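Local coordinates for protein glycosyl hydrolase (Streptomyces cattleya, PDB 7LR8) that probably hydrolyses the beta-1,4 link between mannose and N-acetylglucosamine of the N-glycan core, as a glycoside hydrolase of family GH5_18, at residues B[301-306]-B[323-328]; B[18-23]-B[39-44]. The protein carries 1 engineered substitution. All blocks are in the same frame, centred on the assembly; numbering follows the deposited sequence.

Contact 1: residues B[301-306]-B[323-328]. With BMA (beta-D-mannopyranose), chain D.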
loop_
_atom_site.group_PDB
_atom_site.type_symbol
_atom_site.label_atom_id
_atom_site.label_comp_id
_atom_site.label_asym_id
_atom_site.label_seq_id
_atom_site.Cartn_x
_atom_site.Cartn_y
_atom_site.Cartn_z
ATOM N N VAL B 301 5.085 -0.115 31.573
ATOM C CA VAL B 301 4.059 -1.034 31.090
ATOM C C VAL B 301 3.151 -0.247 30.162
ATOM O O VAL B 301 2.567 0.766 30.572
ATOM C CB VAL B 301 3.239 -1.636 32.241
ATOM C CG1 VAL B 301 2.134 -2.527 31.681
ATOM C CG2 VAL B 301 4.134 -2.396 33.209
ATOM N N THR B 302 3.022 -0.706 28.917
ATOM C CA THR B 302 2.258 0.022 27.915
ATOM C C THR B 302 1.202 -0.923 27.358
ATOM O O THR B 302 1.526 -1.862 26.624
ATOM C CB THR B 302 3.178 0.576 26.824
ATOM O OG1 THR B 302 4.283 1.266 27.446
ATOM C CG2 THR B 302 2.429 1.551 25.933
ATOM N N TRP B 303 -0.053 -0.711 27.755
ATOM C CA TRP B 303 -1.132 -1.615 27.401
ATOM C C TRP B 303 -1.532 -1.440 25.943
ATOM O O TRP B 303 -1.590 -0.320 25.431
ATOM C CB TRP B 303 -2.352 -1.384 28.308
ATOM C CG TRP B 303 -3.251 -2.563 28.289
ATOM C CD1 TRP B 303 -4.301 -2.790 27.443
ATOM C CD2 TRP B 303 -3.151 -3.722 29.124
ATOM N NE1 TRP B 303 -4.872 -4.015 27.717
ATOM C CE2 TRP B 303 -4.173 -4.607 28.738
ATOM C CE3 TRP B 303 -2.289 -4.098 30.164
ATOM C CZ2 TRP B 303 -4.358 -5.838 29.354
ATOM C CZ3 TRP B 303 -2.477 -5.327 30.767
ATOM C CH2 TRP B 303 -3.495 -6.174 30.363
ATOM N N TRP B 304 -1.778 -2.564 25.265
ATOM C CA TRP B 304 -2.385 -2.561 23.934
ATOM C C TRP B 304 -3.842 -2.951 24.111
ATOM O O TRP B 304 -4.130 -4.114 24.400
ATOM C CB TRP B 304 -1.711 -3.552 22.987
ATOM C CG TRP B 304 -2.252 -3.391 21.594
ATOM C CD1 TRP B 304 -3.475 -3.788 21.129
ATOM C CD2 TRP B 304 -1.601 -2.732 20.496
ATOM N NE1 TRP B 304 -3.624 -3.418 19.812
ATOM C CE2 TRP B 304 -2.483 -2.776 19.399
ATOM C CE3 TRP B 304 -0.350 -2.125 20.332
ATOM C CZ2 TRP B 304 -2.161 -2.217 18.170
ATOM C CZ3 TRP B 304 -0.036 -1.579 19.109
ATOM C CH2 TRP B 304 -0.928 -1.630 18.044
ATOM N N CYS B 305 -4.765 -2.013 23.896
ATOM C CA CYS B 305 -4.511 -0.681 23.367
ATOM C C CYS B 305 -5.472 0.290 24.051
ATOM O O CYS B 305 -6.253 -0.112 24.922
ATOM C CB CYS B 305 -4.707 -0.657 21.853
ATOM S SG CYS B 305 -6.270 -1.421 21.323
ATOM N N SER B 306 -5.424 1.561 23.657
ATOM C CA SER B 306 -6.251 2.557 24.334
ATOM C C SER B 306 -7.731 2.339 24.027
ATOM O O SER B 306 -8.569 2.304 24.943
ATOM C CB SER B 306 -5.797 3.964 23.938
ATOM O OG SER B 306 -6.011 4.220 22.560
ATOM N N LEU B 323 -9.487 -5.105 21.990
ATOM C CA LEU B 323 -8.268 -4.961 22.780
ATOM C C LEU B 323 -8.213 -3.657 23.575
ATOM O O LEU B 323 -7.270 -3.460 24.343
ATOM C CB LEU B 323 -7.032 -5.070 21.873
ATOM C CG LEU B 323 -6.770 -6.524 21.459
ATOM C CD1 LEU B 323 -5.570 -6.670 20.547
ATOM C CD2 LEU B 323 -6.600 -7.395 22.704
ATOM N N GLY B 324 -9.186 -2.764 23.422
ATOM C CA GLY B 324 -9.099 -1.476 24.090
ATOM C C GLY B 324 -9.367 -1.565 25.582
ATOM O O GLY B 324 -10.044 -2.470 26.073
ATOM N N LEU B 325 -8.783 -0.613 26.319
ATOM C CA LEU B 325 -9.208 -0.339 27.684
ATOM C C LEU B 325 -10.443 0.543 27.707
ATOM O O LEU B 325 -11.139 0.600 28.729
ATOM C CB LEU B 325 -8.074 0.342 28.454
ATOM C CG LEU B 325 -6.784 -0.460 28.612
ATOM C CD1 LEU B 325 -5.734 0.355 29.365
ATOM C CD2 LEU B 325 -7.049 -1.795 29.311
ATOM N N LEU B 326 -10.715 1.223 26.594
ATOM C CA LEU B 326 -11.867 2.092 26.422
ATOM C C LEU B 326 -12.644 1.648 25.186
ATOM O O LEU B 326 -12.069 1.143 24.216
ATOM C CB LEU B 326 -11.420 3.558 26.275
ATOM C CG LEU B 326 -10.720 4.094 27.529
ATOM C CD1 LEU B 326 -9.490 4.925 27.171
ATOM C CD2 LEU B 326 -11.710 4.899 28.349
ATOM N N THR B 327 -13.957 1.862 25.216
ATOM C CA THR B 327 -14.790 1.541 24.069
ATOM C C THR B 327 -14.598 2.573 22.955
ATOM O O THR B 327 -13.885 3.574 23.094
ATOM C CB THR B 327 -16.266 1.495 24.463
ATOM O OG1 THR B 327 -16.697 2.812 24.810
ATOM C CG2 THR B 327 -16.501 0.550 25.629
ATOM N N GLN B 328 -15.274 2.311 21.835
ATOM C CA GLN B 328 -15.290 3.236 20.708
ATOM C C GLN B 328 -15.827 4.604 21.104
ATOM O O GLN B 328 -15.351 5.632 20.607
ATOM C CB GLN B 328 -16.131 2.643 19.584
ATOM C CG GLN B 328 -15.297 1.903 18.601
ATOM C CD GLN B 328 -14.568 2.848 17.695
ATOM O OE1 GLN B 328 -15.181 3.711 17.063
ATOM N NE2 GLN B 328 -13.246 2.710 17.629
HETATM C C1 BMA D . 1.033 -6.892 17.939
HETATM C C2 BMA D . 0.797 -5.369 17.681
HETATM C C3 BMA D . -0.336 -5.214 16.686
HETATM C C4 BMA D . -1.560 -6.143 17.091
HETATM C C5 BMA D . -1.352 -6.773 18.497
HETATM C C6 BMA D . -2.441 -7.748 18.888
HETATM O O2 BMA D . 1.958 -4.734 17.169
HETATM O O3 BMA D . 0.134 -5.442 15.334
HETATM O O4 BMA D . -2.720 -5.357 17.096
HETATM O O5 BMA D . -0.130 -7.534 18.510
HETATM O O6 BMA D . -2.426 -8.822 17.916
HETATM O O HOH W 1 -6.332 -5.666 25.772
#
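L323 and the indole of W304 cross obliquely, CD1 of L323 lying 3.6 Å from CD1 of W304, while CB of L323 sits in the plane of that ring at its edge. W304 CG is anti to the backbone N (chi1 -173°), and chi2 of -74° sets the turn of the indole, one face of which meets the bound beta-D-mannopyranose, whose C3 stands 3.8 Å above the ring plane toward the rim; CB of C305 backs the opposite face. L323 CD1 touches the sugar too, 3.7 Å from its C6. An alanine in place of W304 would probably leave the mannose without its apolar platform and L323 CD1 without its indole neighbour. One residue earlier, W303 meets L325 at about a right angle: CD2 of L325 lies over the five-membered ring, 3.7 Å from its centroid, a CH-pi contact. A water accepts from W303 NE1 and lies 2.8 Å from L323 O, to which it may donate, linking indole and loop. The same carbonyl takes the N-H of C305, part of the cis peptide linking W304 to C305, at 2.9 Å from above the carbonyl plane. Two more backbone bonds follow, L325 N to C305 O and L326 N to S306 O, each 2.9 Å. S306 OG turns instead to the backbone N of T21. E268 and E320 hydrogen-bond the same mannose. A tryptophan whose own carbonyl enters a non-proline cis peptide, at the C-terminal end of the eighth barrel strand, serving as sugar platform, is characteristic of the GH5 (beta/alpha)8 active site.

Contact 2: residues B[18-23]-B[39-44]. With SO4 (sulfate ion), chain I.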
loop_
_atom_site.group_PDB
_atom_site.type_symbol
_atom_site.label_atom_id
_atom_site.label_comp_id
_atom_site.label_asym_id
_atom_site.label_seq_id
_atom_site.Cartn_x
_atom_site.Cartn_y
_atom_site.Cartn_z
ATOM N N VAL B 18 -0.239 3.673 27.300
ATOM C CA VAL B 18 -1.038 2.877 26.373
ATOM C C VAL B 18 -0.513 3.055 24.961
ATOM O O VAL B 18 0.055 4.094 24.607
ATOM C CB VAL B 18 -2.542 3.228 26.409
ATOM C CG1 VAL B 18 -3.142 2.852 27.744
ATOM C CG2 VAL B 18 -2.763 4.703 26.120
ATOM N N ASN B 19 -0.697 2.012 24.156
ATOM C CA ASN B 19 -0.579 2.126 22.709
ATOM C C ASN B 19 -1.840 2.787 22.176
ATOM O O ASN B 19 -2.939 2.262 22.377
ATOM C CB ASN B 19 -0.378 0.744 22.096
ATOM C CG ASN B 19 0.944 0.141 22.493
ATOM O OD1 ASN B 19 1.962 0.441 21.888
ATOM N ND2 ASN B 19 0.946 -0.679 23.540
ATOM N N TYR B 20 -1.686 3.921 21.487
ATOM C CA TYR B 20 -2.821 4.768 21.129
ATOM C C TYR B 20 -3.426 4.301 19.807
ATOM O O TYR B 20 -2.791 4.416 18.750
ATOM C CB TYR B 20 -2.394 6.234 21.061
ATOM C CG TYR B 20 -3.473 7.156 20.535
ATOM C CD1 TYR B 20 -4.810 7.000 20.933
ATOM C CD2 TYR B 20 -3.161 8.180 19.642
ATOM C CE1 TYR B 20 -5.802 7.831 20.432
ATOM C CE2 TYR B 20 -4.143 9.018 19.139
ATOM C CZ TYR B 20 -5.461 8.838 19.539
ATOM O OH TYR B 20 -6.435 9.677 19.039
ATOM N N THR B 21 -4.653 3.758 19.878
ATOM C CA THR B 21 -5.446 3.422 18.698
ATOM C C THR B 21 -6.551 4.461 18.533
ATOM O O THR B 21 -7.538 4.441 19.283
ATOM C CB THR B 21 -6.052 2.017 18.819
ATOM O OG1 THR B 21 -6.544 1.814 20.149
ATOM C CG2 THR B 21 -5.021 0.932 18.509
ATOM N N PRO B 22 -6.447 5.387 17.580
ATOM C CA PRO B 22 -7.472 6.440 17.459
ATOM C C PRO B 22 -8.869 5.868 17.274
ATOM O O PRO B 22 -9.102 4.992 16.437
ATOM C CB PRO B 22 -7.018 7.226 16.224
ATOM C CG PRO B 22 -5.525 7.027 16.204
ATOM C CD PRO B 22 -5.327 5.600 16.646
ATOM N N SER B 23 -9.811 6.370 18.076
ATOM C CA SER B 23 -11.148 5.785 18.069
ATOM C C SER B 23 -11.889 6.085 16.772
ATOM O O SER B 23 -12.659 5.243 16.285
ATOM C CB SER B 23 -11.944 6.290 19.273
ATOM O OG SER B 23 -12.270 7.665 19.140
ATOM N N ARG B 39 -7.831 14.847 20.864
ATOM C CA ARG B 39 -7.863 15.410 22.214
ATOM C C ARG B 39 -8.847 14.662 23.109
ATOM O O ARG B 39 -8.542 14.362 24.270
ATOM C CB ARG B 39 -8.222 16.891 22.148
ATOM C CG ARG B 39 -7.087 17.805 21.689
ATOM C CD ARG B 39 -7.663 19.142 21.233
ATOM N NE ARG B 39 -6.635 20.151 20.987
ATOM C CZ ARG B 39 -6.736 21.099 20.063
ATOM N NH1 ARG B 39 -7.810 21.153 19.282
ATOM N NH2 ARG B 39 -5.759 21.985 19.906
ATOM N N ALA B 40 -10.040 14.358 22.590
ATOM C CA ALA B 40 -11.018 13.620 23.387
ATOM C C ALA B 40 -10.516 12.217 23.706
ATOM O O ALA B 40 -10.713 11.719 24.822
ATOM C CB ALA B 40 -12.353 13.563 22.647
ATOM N N ASP B 41 -9.869 11.562 22.728
ATOM C CA ASP B 41 -9.227 10.272 22.970
ATOM C C ASP B 41 -8.216 10.369 24.104
ATOM O O ASP B 41 -8.246 9.570 25.054
ATOM C CB ASP B 41 -8.517 9.784 21.701
ATOM C CG ASP B 41 -9.462 9.176 20.670
ATOM O OD1 ASP B 41 -10.668 9.002 20.956
ATOM O OD2 ASP B 41 -8.964 8.856 19.565
ATOM N N LEU B 42 -7.301 11.338 24.011
ATOM C CA LEU B 42 -6.258 11.475 25.019
ATOM C C LEU B 42 -6.836 11.917 26.361
ATOM O O LEU B 42 -6.320 11.522 27.411
ATOM C CB LEU B 42 -5.174 12.439 24.522
ATOM C CG LEU B 42 -4.474 11.960 23.237
ATOM C CD1 LEU B 42 -3.422 12.958 22.758
ATOM C CD2 LEU B 42 -3.856 10.581 23.425
ATOM N N ASP B 43 -7.923 12.696 26.355
ATOM C CA ASP B 43 -8.617 13.001 27.604
ATOM C C ASP B 43 -9.010 11.724 28.334
ATOM O O ASP B 43 -8.838 11.610 29.555
ATOM C CB ASP B 43 -9.872 13.830 27.339
ATOM C CG ASP B 43 -9.579 15.278 27.093
ATOM O OD1 ASP B 43 -8.442 15.725 27.358
ATOM O OD2 ASP B 43 -10.507 15.972 26.641
ATOM N N SER B 44 -9.551 10.751 27.600
ATOM C CA SER B 44 -10.030 9.541 28.251
ATOM C C SER B 44 -8.872 8.680 28.732
ATOM O O SER B 44 -9.034 7.893 29.673
ATOM C CB SER B 44 -10.955 8.750 27.309
ATOM O OG SER B 44 -10.263 8.227 26.193
HETATM S S SO4 I . -7.284 24.910 18.133
HETATM O O1 SO4 I . -7.422 25.456 16.785
HETATM O O2 SO4 I . -6.826 25.961 19.037
HETATM O O3 SO4 I . -8.574 24.404 18.590
HETATM O O4 SO4 I . -6.313 23.818 18.113
#
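D41 carries the contact, its side chain meeting Y20 at about a right angle, with carboxylate and phenol ring 74° apart. Y20 OH gives its proton to D41 OD2 at 2.7 Å, on the anti lone pair, and S23 N reaches the same oxygen on the syn side at 3.0 Å, with an N-H...O angle of 168°. Two donors thus grip OD2, while OD1 lies 2.8 Å from S23 OG and forms a salt bridge with R330, a charge likely to favour the ionised carboxylate. The bonds pin the loop after strand 15-19 to helix 35-46, within the first beta-alpha-beta crossover of the barrel, which continues to strand 52-55. L42 comes next, its CD2 over the centre of the Y20 ring, 4.3 Å above the plane; P22 CG covers the opposite face toward the rim. At S44, OG donates to D41 O at 2.7 Å, a bond inside the helix, and meets H307 NE2 as well.

Both contacts are buried, and they meet through neighbouring strands 15-19 and 298-304, the first and last of the barrel: N19 N lies 2.8 Å from W303 O, and N19 O 2.9 Å from S306 N, both probable hydrogen bonds. Contact 1 joins the last strand to its following loop by backbone bonds and indole packing, and faces the sugar. Contact 2 joins the loop after the first strand to a helix through one buried carboxylate, away from the annotated sites. Their centres are 9 Å apart. A hydrogen bond from Q328 NE2 to S23 O ties the two further.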